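Long-range contacts in putative adhesin (PDB 3PET), which is of unknown molecular function but, as a putative lipoprotein adhesin built as a right-handed beta-helix, probably takes part in attachment at the bacterial cell surface: residues A148-L153 / A170-S175; K131-S136 / A152-G157; D180-A185 / S198-G203; E187-A192 / G203-K208; D141-G146 / N160-N165. One frame throughout, in Å; residues are numbered along the deposited sequence. Where two conformers were deposited one is given.

Contact 1 (A148-L153 / A170-S175); sequences AQIAAL and AVEASS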
# COMPACT_ATOMS: atom_id res chain seq x y z
N ALA A 148 -3.85 -11.26 -23.05
CA ALA A 148 -4.43 -12.33 -22.23
C ALA A 148 -5.83 -12.63 -22.73
O ALA A 148 -6.50 -11.74 -23.25
CB ALA A 148 -4.46 -11.91 -20.76
N GLN A 149 -6.28 -13.88 -22.61
CA GLN A 149 -7.66 -14.17 -22.98
C GLN A 149 -8.53 -13.69 -21.82
O GLN A 149 -9.52 -13.02 -22.03
CB GLN A 149 -7.87 -15.66 -23.30
CG GLN A 149 -7.33 -16.09 -24.67
CD GLN A 149 -8.09 -15.48 -25.84
OE1 GLN A 149 -9.27 -15.13 -25.76
NE2 GLN A 149 -7.41 -15.33 -26.97
N ILE A 150 -8.08 -13.98 -20.59
CA ILE A 150 -8.73 -13.58 -19.34
C ILE A 150 -7.69 -12.92 -18.45
O ILE A 150 -6.60 -13.47 -18.29
CB ILE A 150 -9.42 -14.79 -18.60
CG1 ILE A 150 -10.42 -15.51 -19.52
CG2 ILE A 150 -10.13 -14.30 -17.29
CD1 ILE A 150 -10.69 -16.99 -19.18
N ALA A 151 -8.05 -11.77 -17.83
CA ALA A 151 -7.17 -11.09 -16.85
C ALA A 151 -7.97 -10.74 -15.60
O ALA A 151 -8.92 -9.95 -15.66
CB ALA A 151 -6.54 -9.84 -17.46
N ALA A 152 -7.62 -11.38 -14.49
CA ALA A 152 -8.21 -11.13 -13.18
C ALA A 152 -7.22 -10.24 -12.45
O ALA A 152 -6.07 -10.62 -12.25
CB ALA A 152 -8.46 -12.45 -12.44
N LEU A 153 -7.64 -9.00 -12.16
CA LEU A 153 -6.79 -7.96 -11.55
C LEU A 153 -7.39 -7.55 -10.23
O LEU A 153 -8.44 -6.89 -10.22
CB LEU A 153 -6.65 -6.75 -12.51
CG LEU A 153 -6.21 -7.07 -13.96
CD1 LEU A 153 -6.24 -5.81 -14.84
CD2 LEU A 153 -4.82 -7.72 -14.01
N ALA A 170 -11.53 -10.78 -21.68
CA ALA A 170 -12.36 -10.70 -20.48
C ALA A 170 -11.53 -10.20 -19.32
O ALA A 170 -10.41 -10.67 -19.08
CB ALA A 170 -12.95 -12.07 -20.15
N VAL A 171 -12.05 -9.20 -18.61
CA VAL A 171 -11.35 -8.64 -17.46
C VAL A 171 -12.24 -8.76 -16.23
O VAL A 171 -13.44 -8.48 -16.30
CB VAL A 171 -10.90 -7.15 -17.70
CG1 VAL A 171 -10.41 -6.47 -16.42
CG2 VAL A 171 -9.83 -7.07 -18.78
N GLU A 172 -11.63 -9.16 -15.10
CA GLU A 172 -12.28 -9.17 -13.78
C GLU A 172 -11.42 -8.29 -12.90
O GLU A 172 -10.29 -8.66 -12.59
CB GLU A 172 -12.45 -10.58 -13.21
CG GLU A 172 -13.43 -11.43 -14.02
CD GLU A 172 -13.07 -12.89 -14.21
OE1 GLU A 172 -12.26 -13.43 -13.42
OE2 GLU A 172 -13.61 -13.50 -15.16
N ALA A 173 -11.89 -7.08 -12.59
CA ALA A 173 -11.08 -6.14 -11.81
C ALA A 173 -11.75 -5.74 -10.51
O ALA A 173 -12.93 -5.39 -10.51
CB ALA A 173 -10.78 -4.89 -12.64
N SER A 174 -10.99 -5.77 -9.40
CA SER A 174 -11.51 -5.34 -8.11
C SER A 174 -10.42 -4.57 -7.38
O SER A 174 -9.29 -5.04 -7.31
CB SER A 174 -12.04 -6.51 -7.29
OG SER A 174 -12.41 -6.09 -5.99
N SER A 175 -10.76 -3.33 -6.94
CA SER A 175 -9.84 -2.44 -6.24
C SER A 175 -10.31 -2.32 -4.78
O SER A 175 -11.39 -1.78 -4.55
CB SER A 175 -9.76 -1.09 -6.97
OG SER A 175 -11.04 -0.47 -7.03
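E172 reaches across to the neighbouring strand with the two oxygens of its carboxylate, OE1 standing 4.0 Å from A152 CB and OE2 4.2 Å from I150 CG2. With CG anti to the carbonyl carbon (chi1 -67°), the chain starts out beside its own backbone N, and a further bend follows at chi2. On this same outward face the methyl of A170 lies 4.3 Å from I150 CG1, a light apolar touch. The other face carries A151, L153, V171 and A173, whose side chains overlap little with each other; V171 CG1 rests instead on the carbonyl of A151, 3.9 Å from its O. The backbones do most of the joining. A151 gives its N-H to A170 O and takes one from E172 N; L153 does the same with E172 O, at 2.7 Å from L153 N, and with S174 N. A fifth bond, A170 N to Q149 O, starts the ladder. Four of these carbonyls also receive a CA-H, the closest from A173 CA to L153 O at 3.2 Å. Further out, Q149 OE1 is held by N169 ND2 where both chains turn a corner, while L153 packs on I161, A163, I181 and C183. Parallel strands only 6° apart, in register, with aliphatic residues turned inward, are the stacked rungs of a right-handed beta-helix.

Contact 2 (K131-S136 / A152-G157); sequences KLNVQS and ALHSKG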
# COMPACT_ATOMS: atom_id res chain seq x y z
N LYS A 131 -4.67 -17.23 -19.36
CA LYS A 131 -5.26 -16.72 -18.13
C LYS A 131 -4.20 -16.01 -17.29
O LYS A 131 -3.11 -16.54 -17.06
CB LYS A 131 -5.93 -17.84 -17.32
CG LYS A 131 -7.08 -18.53 -18.05
CD LYS A 131 -7.62 -19.70 -17.26
CE LYS A 131 -8.70 -20.43 -18.02
NZ LYS A 131 -9.19 -21.63 -17.28
N LEU A 132 -4.54 -14.80 -16.83
CA LEU A 132 -3.68 -14.00 -15.97
C LEU A 132 -4.44 -13.72 -14.69
O LEU A 132 -5.60 -13.28 -14.73
CB LEU A 132 -3.23 -12.69 -16.63
CG LEU A 132 -2.52 -11.67 -15.70
CD1 LEU A 132 -1.14 -12.17 -15.24
CD2 LEU A 132 -2.44 -10.33 -16.36
N ASN A 133 -3.79 -13.97 -13.57
CA ASN A 133 -4.33 -13.70 -12.24
C ASN A 133 -3.34 -12.86 -11.48
O ASN A 133 -2.22 -13.29 -11.28
CB ASN A 133 -4.67 -15.00 -11.48
CG ASN A 133 -5.38 -14.72 -10.18
OD1 ASN A 133 -6.45 -14.14 -10.15
ND2 ASN A 133 -4.78 -15.07 -9.06
N VAL A 134 -3.75 -11.64 -11.07
CA VAL A 134 -2.90 -10.73 -10.31
C VAL A 134 -3.58 -10.43 -8.98
O VAL A 134 -4.71 -9.96 -8.95
CB VAL A 134 -2.57 -9.41 -11.09
CG1 VAL A 134 -1.75 -8.44 -10.23
CG2 VAL A 134 -1.84 -9.70 -12.39
N GLN A 135 -2.85 -10.68 -7.89
CA GLN A 135 -3.29 -10.33 -6.54
C GLN A 135 -2.22 -9.45 -5.95
O GLN A 135 -1.15 -9.95 -5.55
CB GLN A 135 -3.52 -11.60 -5.68
CG GLN A 135 -4.65 -12.51 -6.18
CD GLN A 135 -5.99 -12.19 -5.59
OE1 GLN A 135 -6.12 -11.44 -4.62
NE2 GLN A 135 -7.03 -12.80 -6.13
N SER A 136 -2.43 -8.11 -6.00
CA SER A 136 -1.41 -7.19 -5.44
C SER A 136 -1.80 -6.85 -4.03
O SER A 136 -2.92 -6.41 -3.78
CB SER A 136 -1.22 -5.95 -6.31
OG SER A 136 -2.42 -5.18 -6.42
N ALA A 152 -7.62 -11.38 -14.49
CA ALA A 152 -8.21 -11.13 -13.18
C ALA A 152 -7.22 -10.24 -12.45
O ALA A 152 -6.07 -10.62 -12.25
CB ALA A 152 -8.46 -12.45 -12.44
N LEU A 153 -7.64 -9.00 -12.16
CA LEU A 153 -6.79 -7.96 -11.55
C LEU A 153 -7.39 -7.55 -10.23
O LEU A 153 -8.44 -6.89 -10.22
CB LEU A 153 -6.65 -6.75 -12.51
CG LEU A 153 -6.21 -7.07 -13.96
CD1 LEU A 153 -6.24 -5.81 -14.84
CD2 LEU A 153 -4.82 -7.72 -14.01
N HIS A 154 -6.77 -7.97 -9.12
CA HIS A 154 -7.29 -7.71 -7.78
C HIS A 154 -6.25 -6.98 -6.95
O HIS A 154 -5.23 -7.56 -6.56
CB HIS A 154 -7.73 -9.03 -7.09
CG HIS A 154 -8.68 -9.85 -7.90
ND1 HIS A 154 -9.98 -9.42 -8.19
CD2 HIS A 154 -8.50 -11.06 -8.48
CE1 HIS A 154 -10.52 -10.36 -8.94
NE2 HIS A 154 -9.67 -11.37 -9.13
N SER A 155 -6.49 -5.70 -6.72
CA SER A 155 -5.57 -4.88 -5.94
C SER A 155 -6.09 -4.77 -4.53
O SER A 155 -7.28 -4.53 -4.33
CB SER A 155 -5.37 -3.52 -6.60
OG SER A 155 -6.60 -2.83 -6.80
N LYS A 156 -5.21 -5.00 -3.54
CA LYS A 156 -5.57 -4.99 -2.11
C LYS A 156 -4.60 -4.21 -1.23
O LYS A 156 -4.91 -3.98 -0.06
CB LYS A 156 -5.67 -6.43 -1.56
CG LYS A 156 -6.77 -7.26 -2.21
CD LYS A 156 -6.63 -8.74 -1.93
CE LYS A 156 -7.80 -9.48 -2.51
NZ LYS A 156 -7.73 -10.95 -2.26
N GLY A 157 -3.44 -3.84 -1.76
CA GLY A 157 -2.45 -3.11 -0.98
C GLY A 157 -2.43 -1.63 -1.32
O GLY A 157 -3.48 -1.01 -1.53
O HOH W 1 -2.30 -3.18 -4.36
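V134 and S136 zip strand 131-136 to strand 152-155 in parallel, 1° apart, through the regular bonds V134 N to A152 O, H154 N to V134 O and S136 N to H154 O, with A152 N to L132 O at the start. On the outer face the amide of Q135 comes obliquely alongside H154, the two planes 34° apart and NE2 3.3 Å from H154 CD2. Its other arm, OE1, accepts a hydrogen bond from K156 NZ at 2.9 Å, so the amide touches the ring with one arm and binds the ammonium with the other. N133 OD1 sits at the edge of the H154 ring, near its plane, and 3.5 Å from A152 CB; N133 ND2 is hydrogen-bonded to D113 OD1. On the inner face V134 CG2 meets L153 CD2 at 3.9 Å, and L132 CD2 approaches the same methyl. S136 OG, set between its backbone N and carbonyl carbon (chi1 61°), lies 3.2 Å from S155 CA and shares a water with G157 N. S136 O takes K156 N at 2.7 Å and, weakly, G157 N. In-register parallel strands, with V134, L153 and the pair S136/S155 turned inward and mainly polar residues outward, mark the right-handed beta-helix.

Contact 3 (D180-A185 / S198-G203); sequences DITCNA and SIKYKG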
# COMPACT_ATOMS: atom_id res chain seq x y z
N ASP A 180 -5.25 2.73 -8.10
CA ASP A 180 -6.06 2.60 -9.29
C ASP A 180 -5.76 1.36 -10.08
O ASP A 180 -4.65 0.84 -10.02
CB ASP A 180 -5.81 3.81 -10.21
CG ASP A 180 -6.18 5.17 -9.63
OD1 ASP A 180 -7.08 5.22 -8.76
OD2 ASP A 180 -5.60 6.18 -10.07
N ILE A 181 -6.74 0.92 -10.89
CA ILE A 181 -6.53 -0.16 -11.85
C ILE A 181 -6.80 0.41 -13.22
O ILE A 181 -7.88 0.94 -13.45
CB ILE A 181 -7.38 -1.45 -11.60
CG1 ILE A 181 -7.11 -2.05 -10.21
CG2 ILE A 181 -7.14 -2.50 -12.72
CD1 ILE A 181 -8.03 -3.20 -9.86
N THR A 182 -5.82 0.34 -14.13
CA THR A 182 -6.00 0.73 -15.52
C THR A 182 -5.95 -0.57 -16.28
O THR A 182 -5.06 -1.37 -16.02
CB THR A 182 -5.00 1.80 -15.99
OG1 THR A 182 -5.10 2.92 -15.12
CG2 THR A 182 -5.27 2.25 -17.45
N CYS A 183 -6.95 -0.85 -17.12
CA CYS A 183 -7.00 -2.14 -17.81
C CYS A 183 -7.60 -1.97 -19.20
O CYS A 183 -7.84 -0.84 -19.65
CB CYS A 183 -7.74 -3.18 -16.98
SG CYS A 183 -9.45 -2.72 -16.58
N ASN A 184 -7.73 -3.08 -19.93
CA ASN A 184 -8.13 -3.08 -21.32
C ASN A 184 -8.94 -4.34 -21.61
O ASN A 184 -8.41 -5.44 -21.62
CB ASN A 184 -6.86 -2.99 -22.17
CG ASN A 184 -7.03 -2.74 -23.63
OD1 ASN A 184 -8.05 -3.04 -24.24
ND2 ASN A 184 -5.99 -2.20 -24.24
N ALA A 185 -10.25 -4.16 -21.81
CA ALA A 185 -11.20 -5.24 -22.01
C ALA A 185 -11.87 -5.12 -23.36
O ALA A 185 -12.57 -4.13 -23.61
CB ALA A 185 -12.25 -5.20 -20.91
N SER A 198 -9.76 4.27 -8.38
CA SER A 198 -10.63 4.08 -9.52
C SER A 198 -10.22 2.98 -10.46
O SER A 198 -9.05 2.60 -10.50
CB SER A 198 -10.69 5.38 -10.32
OG SER A 198 -11.15 6.43 -9.48
N ILE A 199 -11.18 2.50 -11.26
CA ILE A 199 -10.92 1.50 -12.32
C ILE A 199 -11.18 2.18 -13.67
O ILE A 199 -12.27 2.69 -13.91
CB ILE A 199 -11.72 0.18 -12.13
CG1 ILE A 199 -11.35 -0.50 -10.78
CG2 ILE A 199 -11.50 -0.76 -13.33
CD1 ILE A 199 -12.25 -1.64 -10.33
N LYS A 200 -10.15 2.22 -14.51
CA LYS A 200 -10.22 2.81 -15.84
C LYS A 200 -10.01 1.71 -16.86
O LYS A 200 -9.05 0.97 -16.76
CB LYS A 200 -9.18 3.93 -16.02
CG LYS A 200 -9.54 5.24 -15.30
CD LYS A 200 -8.34 6.15 -15.09
CE LYS A 200 -7.42 5.69 -13.97
NZ LYS A 200 -6.29 6.63 -13.75
N TYR A 201 -10.92 1.57 -17.83
CA TYR A 201 -10.74 0.51 -18.81
C TYR A 201 -10.83 1.04 -20.24
O TYR A 201 -11.74 1.81 -20.57
CB TYR A 201 -11.75 -0.63 -18.59
CG TYR A 201 -13.21 -0.24 -18.79
CD1 TYR A 201 -13.95 0.30 -17.74
CD2 TYR A 201 -13.85 -0.45 -20.00
CE1 TYR A 201 -15.28 0.67 -17.92
CE2 TYR A 201 -15.19 -0.11 -20.18
CZ TYR A 201 -15.90 0.45 -19.14
OH TYR A 201 -17.21 0.82 -19.34
N LYS A 202 -9.91 0.58 -21.08
CA LYS A 202 -9.92 0.83 -22.51
C LYS A 202 -10.80 -0.24 -23.14
O LYS A 202 -11.06 -1.28 -22.50
CB LYS A 202 -8.49 0.75 -23.10
CG LYS A 202 -7.52 1.85 -22.65
CD LYS A 202 -6.19 1.67 -23.38
CE LYS A 202 -5.09 2.54 -22.84
NZ LYS A 202 -3.77 2.21 -23.45
N GLY A 203 -11.25 0.01 -24.37
CA GLY A 203 -12.04 -0.92 -25.17
C GLY A 203 -13.52 -0.63 -25.21
O GLY A 203 -14.00 0.30 -24.55
O HOH W 2 -4.06 5.75 -12.47
O HOH W 3 -7.24 7.89 -11.42
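C183 and Y201 meet on the inner face, the thiol SG lying 3.7 Å from Y201 CB. SG takes the crowded position between its backbone N and carbonyl carbon (chi1 58°), and I199 CG2, two residues before Y201 on the same strand, lies 4.3 Å from it. I199 CG1 also touches I181 CB, at 4.2 Å, completing an apolar row whose residues face the interior. The phenol ring of Y201 leads away from this row, and its OH makes a weak hydrogen bond to K208 NZ. Five backbone bonds run between the strands, alternating from I181 N to S198 O through to A185 N to K202 O.

The outer face is polar. The aliphatic part of K200 passes T182, with CE 3.8 Å from T182 OG1, and N184 CG lies 3.8 Å from K202 CB while its ND2 binds G164 O. At the first turn, S198 N reaches D180 OD1 at 2.9 Å, on the anti side and 31° out of the carboxylate plane. The other oxygen, OD2, forms a long salt bridge with K200 NZ at 3.8 Å, and two waters bridge the pair, each donating to OD2 and accepting from NZ. At the far end G203 CA comes to 3.6 Å from A185 O; a CB here would run into that oxygen, and the backbone (phi 102°) suits glycine.

Strand 181-185 is flanked on its other side by strand 161-168, and 199-202 by 218-220. Across the interior the apolar row faces strands 171-175 and 188-193, with I199 against A191 and V193.

Contact 4 (E187-A192 / G203-K208); sequences ESIDAA and GSPTIK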
# COMPACT_ATOMS: atom_id res chain seq x y z
N GLU A 187 -13.95 -7.65 -24.85
CA GLU A 187 -15.27 -8.30 -24.92
C GLU A 187 -16.13 -8.14 -23.65
O GLU A 187 -17.34 -7.94 -23.76
CB GLU A 187 -15.11 -9.80 -25.23
CG GLU A 187 -14.56 -10.08 -26.62
CD GLU A 187 -14.31 -11.54 -26.98
OE1 GLU A 187 -14.34 -12.40 -26.07
OE2 GLU A 187 -14.06 -11.81 -28.18
N SER A 188 -15.53 -8.28 -22.45
CA SER A 188 -16.30 -8.16 -21.22
C SER A 188 -15.47 -7.60 -20.08
O SER A 188 -14.25 -7.80 -20.03
CB SER A 188 -16.90 -9.50 -20.81
OG SER A 188 -15.91 -10.42 -20.40
N ILE A 189 -16.15 -6.90 -19.15
CA ILE A 189 -15.48 -6.36 -17.97
C ILE A 189 -16.41 -6.45 -16.76
O ILE A 189 -17.55 -5.99 -16.80
CB ILE A 189 -14.86 -4.93 -18.10
CG1 ILE A 189 -14.08 -4.57 -16.79
CG2 ILE A 189 -15.92 -3.85 -18.47
CD1 ILE A 189 -13.06 -3.58 -16.87
N ASP A 190 -15.90 -7.07 -15.70
CA ASP A 190 -16.54 -7.12 -14.40
C ASP A 190 -15.64 -6.25 -13.52
O ASP A 190 -14.47 -6.60 -13.34
CB ASP A 190 -16.68 -8.56 -13.90
CG ASP A 190 -17.70 -8.74 -12.79
OD1 ASP A 190 -17.70 -7.91 -11.84
OD2 ASP A 190 -18.48 -9.71 -12.84
N ALA A 191 -16.12 -5.07 -13.11
CA ALA A 191 -15.29 -4.14 -12.34
C ALA A 191 -15.97 -3.75 -11.04
O ALA A 191 -17.17 -3.44 -11.04
CB ALA A 191 -14.98 -2.89 -13.17
N ALA A 192 -15.20 -3.79 -9.91
CA ALA A 192 -15.76 -3.44 -8.60
C ALA A 192 -14.83 -2.51 -7.83
O ALA A 192 -13.73 -2.92 -7.46
CB ALA A 192 -16.02 -4.70 -7.79
N GLY A 203 -11.25 0.01 -24.37
CA GLY A 203 -12.04 -0.92 -25.17
C GLY A 203 -13.52 -0.63 -25.21
O GLY A 203 -14.00 0.30 -24.55
N SER A 204 -14.26 -1.43 -25.99
CA SER A 204 -15.72 -1.32 -26.11
C SER A 204 -16.34 -2.68 -25.79
O SER A 204 -16.87 -3.35 -26.68
CB SER A 204 -16.13 -0.82 -27.49
OG SER A 204 -15.54 0.44 -27.74
N PRO A 205 -16.23 -3.15 -24.52
CA PRO A 205 -16.76 -4.48 -24.20
C PRO A 205 -18.27 -4.56 -24.38
O PRO A 205 -19.01 -3.62 -24.08
CB PRO A 205 -16.33 -4.69 -22.73
CG PRO A 205 -16.17 -3.30 -22.19
CD PRO A 205 -15.61 -2.52 -23.33
N THR A 206 -18.71 -5.70 -24.91
CA THR A 206 -20.11 -6.06 -25.17
C THR A 206 -20.88 -6.18 -23.84
O THR A 206 -22.03 -5.75 -23.76
CB THR A 206 -20.11 -7.41 -25.94
OG1 THR A 206 -19.43 -7.21 -27.18
CG2 THR A 206 -21.51 -7.96 -26.19
N ILE A 207 -20.25 -6.82 -22.82
CA ILE A 207 -20.86 -7.05 -21.52
C ILE A 207 -20.07 -6.34 -20.45
O ILE A 207 -18.85 -6.49 -20.38
CB ILE A 207 -20.98 -8.56 -21.17
CG1 ILE A 207 -21.54 -9.40 -22.34
CG2 ILE A 207 -21.78 -8.78 -19.84
CD1 ILE A 207 -23.11 -9.42 -22.52
N LYS A 208 -20.74 -5.59 -19.60
CA LYS A 208 -20.05 -4.98 -18.49
C LYS A 208 -20.89 -5.06 -17.23
O LYS A 208 -22.12 -4.91 -17.29
CB LYS A 208 -19.58 -3.54 -18.78
CG LYS A 208 -20.63 -2.51 -19.11
CD LYS A 208 -19.93 -1.21 -19.43
CE LYS A 208 -20.77 -0.25 -20.22
NZ LYS A 208 -19.92 0.50 -21.17
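P205 lays its ring against the flat E187-S188 peptide: CB stands over one face of the peptide, 3.6 Å from E187 C, and belongs to a ring that lies side by side with the I189 side chain, pointing the same way. T206 N approaches E187 O from the same side of that plane in a weak hydrogen bond of poor angle. At the peptide's edge, in the carbonyl plane, I207 N binds the same oxygen more squarely, at 3.3 Å with an N-H...O angle of 168°. One carbonyl thus gathers two successive N-H groups as the incoming chain bends into its strand.

Beyond the bend the two chains pair as parallel strands, S188 with I207 and I189 with K208. This is the rung-to-rung pairing of the right-handed beta-helix, here between strands 188-193 and 207-212 near the C-terminal end of the solenoid. I189 N meets I207 O at 3.0 Å, in the plane of that carbonyl, and S188 CA adds a CA-H contact to the same atom.

The main apolar touch comes from I189. Its CG1 is anti to the backbone N (chi1 -175°), while CG2 occupies the position between backbone N and carbonyl carbon. There CG2 meets P205 CG at 3.8 Å and K208 CB at 3.7 Å, bridging the loop and the strand that follows it. The rest of the K208 chain leads away. I189 is buried and also packs on Y201, whereas E187, T206, I207 and K208 lie at the surface. S188 CB, on the outer side, sits 3.6 Å from I207 O.

Contact 5 (D141-G146 / N160-N165); sequences DVKLEG and NIEAGN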
# COMPACT_ATOMS: atom_id res chain seq x y z
N ASP A 141 3.58 -0.96 -7.42
CA ASP A 141 2.77 -1.05 -8.64
C ASP A 141 3.00 -2.34 -9.40
O ASP A 141 4.11 -2.88 -9.36
CB ASP A 141 3.12 0.13 -9.56
CG ASP A 141 2.75 1.49 -9.03
OD1 ASP A 141 1.95 1.56 -8.07
OD2 ASP A 141 3.20 2.50 -9.60
N VAL A 142 1.97 -2.82 -10.11
CA VAL A 142 2.08 -3.99 -10.98
C VAL A 142 1.81 -3.49 -12.40
O VAL A 142 0.69 -3.07 -12.70
CB VAL A 142 1.17 -5.18 -10.57
CG1 VAL A 142 1.30 -6.36 -11.56
CG2 VAL A 142 1.50 -5.65 -9.16
N LYS A 143 2.86 -3.43 -13.23
CA LYS A 143 2.79 -2.98 -14.61
C LYS A 143 2.81 -4.20 -15.54
O LYS A 143 3.69 -5.05 -15.42
CB LYS A 143 3.91 -1.99 -14.95
CG LYS A 143 3.75 -1.32 -16.31
CD LYS A 143 4.77 -0.22 -16.52
CE LYS A 143 4.68 0.39 -17.90
NZ LYS A 143 5.86 1.25 -18.20
N LEU A 144 1.82 -4.27 -16.45
CA LEU A 144 1.63 -5.38 -17.37
C LEU A 144 1.37 -4.92 -18.79
O LEU A 144 0.53 -4.05 -19.02
CB LEU A 144 0.43 -6.23 -16.90
CG LEU A 144 0.47 -6.73 -15.44
CD1 LEU A 144 -0.91 -6.97 -14.92
CD2 LEU A 144 1.32 -7.99 -15.31
N GLU A 145 2.07 -5.52 -19.75
CA GLU A 145 1.90 -5.25 -21.17
C GLU A 145 1.89 -6.58 -21.93
O GLU A 145 2.66 -7.49 -21.60
CB GLU A 145 3.00 -4.30 -21.69
CG GLU A 145 2.83 -3.88 -23.16
CD GLU A 145 3.38 -4.87 -24.17
OE1 GLU A 145 4.37 -5.56 -23.84
OE2 GLU A 145 2.82 -4.98 -25.29
N GLY A 146 1.02 -6.67 -22.92
CA GLY A 146 0.89 -7.86 -23.75
C GLY A 146 -0.55 -8.24 -24.00
O GLY A 146 -1.40 -7.38 -24.19
N ASN A 160 -0.77 0.86 -7.73
CA ASN A 160 -1.59 0.75 -8.93
C ASN A 160 -1.32 -0.48 -9.75
O ASN A 160 -0.18 -0.93 -9.83
CB ASN A 160 -1.32 1.97 -9.86
CG ASN A 160 -1.65 3.30 -9.23
OD1 ASN A 160 -2.53 3.40 -8.39
ND2 ASN A 160 -1.00 4.35 -9.64
N ILE A 161 -2.37 -0.99 -10.42
CA ILE A 161 -2.23 -2.03 -11.43
C ILE A 161 -2.28 -1.26 -12.73
O ILE A 161 -3.32 -0.67 -13.05
CB ILE A 161 -3.24 -3.21 -11.38
CG1 ILE A 161 -3.12 -3.97 -10.05
CG2 ILE A 161 -2.97 -4.15 -12.59
CD1 ILE A 161 -4.05 -5.21 -9.92
N GLU A 162 -1.16 -1.20 -13.42
CA GLU A 162 -1.07 -0.47 -14.68
C GLU A 162 -1.07 -1.50 -15.83
O GLU A 162 -0.03 -1.97 -16.28
CB GLU A 162 0.16 0.46 -14.65
CG GLU A 162 0.03 1.53 -13.56
CD GLU A 162 1.26 2.29 -13.10
OE1 GLU A 162 2.39 1.86 -13.40
OE2 GLU A 162 1.08 3.30 -12.37
N ALA A 163 -2.28 -1.88 -16.26
CA ALA A 163 -2.48 -2.89 -17.31
C ALA A 163 -3.30 -2.34 -18.50
O ALA A 163 -4.02 -3.10 -19.16
CB ALA A 163 -3.16 -4.11 -16.69
N GLY A 164 -3.13 -1.05 -18.80
CA GLY A 164 -3.77 -0.41 -19.95
C GLY A 164 -3.27 -0.97 -21.27
O GLY A 164 -4.01 -1.01 -22.26
N ASN A 165 -2.00 -1.41 -21.30
CA ASN A 165 -1.38 -2.02 -22.50
C ASN A 165 -1.38 -3.55 -22.44
O ASN A 165 -0.66 -4.20 -23.20
CB ASN A 165 0.02 -1.47 -22.73
CG ASN A 165 -0.01 0.01 -22.99
OD1 ASN A 165 -0.90 0.51 -23.67
ND2 ASN A 165 0.91 0.73 -22.39
O HOH W 4 0.20 -1.25 -19.36
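L144 puts one branch into a shallow hollow on the inner side of the next rung: CD1 lies 4.0 Å from A163 CB and 4.2 Å from I161 CG2, a methyl seated over the dip between the two. V142 is a looser neighbour, its CB just reaching I161 CG1. On the outer face the bumps are polar side chains with aliphatic shafts. E145 CG, anti to its backbone N (chi1 -176°), fits against N165 CB at 3.7 Å and against the N165 carbonyl, and K143 CG comes to 3.8 Å from E162 O.

The backbones join closely at the first half, where V142 N binds N160 O, E162 N binds V142 O and L144 N binds E162 O. Past A163 the second chain turns a corner through G164 and draws away. A water bridges the chains here, donating to L144 O at 2.8 Å and accepting from N165 N, before G146 N closes on N165 O. At the other end D141 OD1 takes N160 N at 2.8 Å, the donor standing 42° out of the carboxylate plane.

The polar groups of the outer face also look beyond this pair of strands. E145 is tied twice, OE2 in a salt bridge to R167 and OE1 accepting from S126 N. D141 OD1 accepting N160 N has its counterpart one rung on, where N160 OD1 takes D180 N: an acidic or amide side chain at the start of each strand receives a backbone N-H of the next, extending the ladder of bonds beyond the strands proper.

Overall arrangement
The five contacts are rung-to-rung pairings in one right-handed beta-helix. Contacts 2, 1 and 4 follow one face, through strands 131-136, 147-155, 171-175, 188-193 and 207-212; contacts 2 and 1 share strand 147-155, their centres 8 Å apart. Contacts 5 and 3 lie on another face, through strands 142-145, 161-168, 181-185 and 199-202, with centres about 10 Å apart. Along the chain, contact 5 interleaves with contacts 1 and 2, and contact 3 with contact 4, as each turn visits these two faces in order. Contacts 2 and 4, centres about 17 Å apart, do not touch. Repeated pairing on these faces builds the elongated solenoid of the putative adhesin head.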